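Local coordinates for protein p1 (Rice yellow mottle virus, PDB 6TY2) that suppresses RNA silencing in the host as a multitask zinc-finger protein with a part in virus spread, here its C-terminal zinc-finger part, at residues V32-R36 with D37-I41. Residues are numbered along the deposited sequence; the frame is centred on the assembly and turned at random.
Sequences VYLSR and DACDI. With ZN (zinc ion), chain C.
Ser35 and Ala38 pair through their backbones in both directions, closing a tight type I turn with one antiparallel hydrogen-bonded pair, Arg36 and Asp37 at its corner. Ser35 N gives a nearly straight bond to Ala38 O at 3.2 Å (169°), and Ala38 N returns one to Ser35 O at 3.1 Å. A water donates to both Tyr33 O and Ala38 O.

Serine suits the first turn position: with chi1 at 65°, the hydroxyl reaches back so that Ser35 OG accepts a bond from Asp37 N at 3.3 Å, an ST turn inside the beta turn. Arg36 sends an extended chain outward to a salt bridge with Asp5 of helix 3-24.

Apolar contact falls to Leu34, whose CD2 meets Ile41 CD1 at 3.8 Å, the two side chains crossing at about a right angle. The same methyl lies 3.5 Å from Asp40 OD1, while the Asp40 carboxylate forms a salt bridge with Arg11.

Metal chemistry centres on Cys39. Its SG, anti to the backbone N (chi1 168°), binds zinc at 2.3 Å beside His8, His44 and Cys48, and Ile41 N points a 3.5 Å bond at this sulfur. Such an N-H to thiolate bond, common in zinc fingers, would offset part of the sulfur's negative charge; with the turn, this is consistent with a loop that holds Cys39 toward the zinc, while His8 of helix 3-24 and the later His44 and Cys48 complete the site.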
# COMPACT_ATOMS: atom_id res chain seq x y z
N VAL A 32 -11.10 3.85 -3.71
CA VAL A 32 -12.21 4.05 -2.79
C VAL A 32 -11.77 5.04 -1.74
O VAL A 32 -10.60 5.08 -1.37
CB VAL A 32 -12.67 2.72 -2.15
CG1 VAL A 32 -11.53 2.07 -1.49
CG2 VAL A 32 -13.80 2.91 -1.17
N TYR A 33 -12.70 5.87 -1.29
CA TYR A 33 -12.36 6.97 -0.40
C TYR A 33 -12.17 6.52 1.06
O TYR A 33 -12.78 5.56 1.53
CB TYR A 33 -13.44 8.04 -0.48
CG TYR A 33 -13.48 8.82 -1.78
CD1 TYR A 33 -12.39 9.58 -2.20
CD2 TYR A 33 -14.63 8.85 -2.56
CE1 TYR A 33 -12.44 10.33 -3.37
CE2 TYR A 33 -14.69 9.60 -3.74
CZ TYR A 33 -13.59 10.34 -4.13
OH TYR A 33 -13.65 11.08 -5.30
N LEU A 34 -11.31 7.22 1.79
CA LEU A 34 -11.03 6.88 3.18
C LEU A 34 -11.96 7.58 4.18
O LEU A 34 -12.38 8.72 3.97
CB LEU A 34 -9.58 7.23 3.53
CG LEU A 34 -8.39 6.41 3.05
CD1 LEU A 34 -8.33 6.31 1.54
CD2 LEU A 34 -7.14 7.06 3.58
N SER A 35 -12.24 6.89 5.28
CA SER A 35 -12.83 7.53 6.46
C SER A 35 -12.23 6.86 7.67
O SER A 35 -11.48 5.90 7.53
CB SER A 35 -14.35 7.38 6.48
OG SER A 35 -14.71 6.02 6.62
N ARG A 36 -12.56 7.35 8.86
CA ARG A 36 -12.10 6.72 10.09
C ARG A 36 -12.55 5.27 10.17
O ARG A 36 -11.91 4.45 10.81
CB ARG A 36 -12.59 7.49 11.32
CG ARG A 36 -11.99 8.88 11.46
CD ARG A 36 -12.46 9.58 12.73
NE ARG A 36 -12.05 10.98 12.75
CZ ARG A 36 -12.21 11.79 13.80
NH1 ARG A 36 -12.78 11.34 14.91
NH2 ARG A 36 -11.80 13.05 13.73
N ASP A 37 -13.66 4.95 9.52
CA ASP A 37 -14.20 3.60 9.63
C ASP A 37 -13.71 2.63 8.54
O ASP A 37 -14.08 1.45 8.56
CB ASP A 37 -15.72 3.68 9.64
CG ASP A 37 -16.24 4.56 10.77
OD1 ASP A 37 -15.84 4.34 11.95
OD2 ASP A 37 -17.01 5.48 10.47
N ALA A 38 -12.88 3.11 7.63
CA ALA A 38 -12.16 2.24 6.70
C ALA A 38 -11.02 3.05 6.10
O ALA A 38 -11.24 3.88 5.23
CB ALA A 38 -13.08 1.69 5.61
N CYS A 39 -9.81 2.78 6.58
CA CYS A 39 -8.64 3.60 6.28
C CYS A 39 -7.41 2.75 5.98
O CYS A 39 -7.19 1.73 6.62
CB CYS A 39 -8.40 4.52 7.47
SG CYS A 39 -6.87 5.39 7.51
N ASP A 40 -6.59 3.14 5.00
CA ASP A 40 -5.46 2.28 4.65
C ASP A 40 -4.12 2.94 4.97
O ASP A 40 -3.09 2.57 4.42
CB ASP A 40 -5.51 1.86 3.18
CG ASP A 40 -5.49 3.03 2.21
OD1 ASP A 40 -5.43 4.19 2.66
OD2 ASP A 40 -5.53 2.81 0.97
N ILE A 41 -4.13 3.90 5.89
CA ILE A 41 -2.90 4.54 6.36
C ILE A 41 -2.43 3.85 7.63
O ILE A 41 -3.04 4.01 8.68
CB ILE A 41 -3.11 6.03 6.61
CG1 ILE A 41 -3.77 6.69 5.41
CG2 ILE A 41 -1.79 6.71 6.96
CD1 ILE A 41 -4.10 8.16 5.63
ZN ZN C . -7.25 7.09 9.02
O HOH W 1 -13.23 3.84 3.34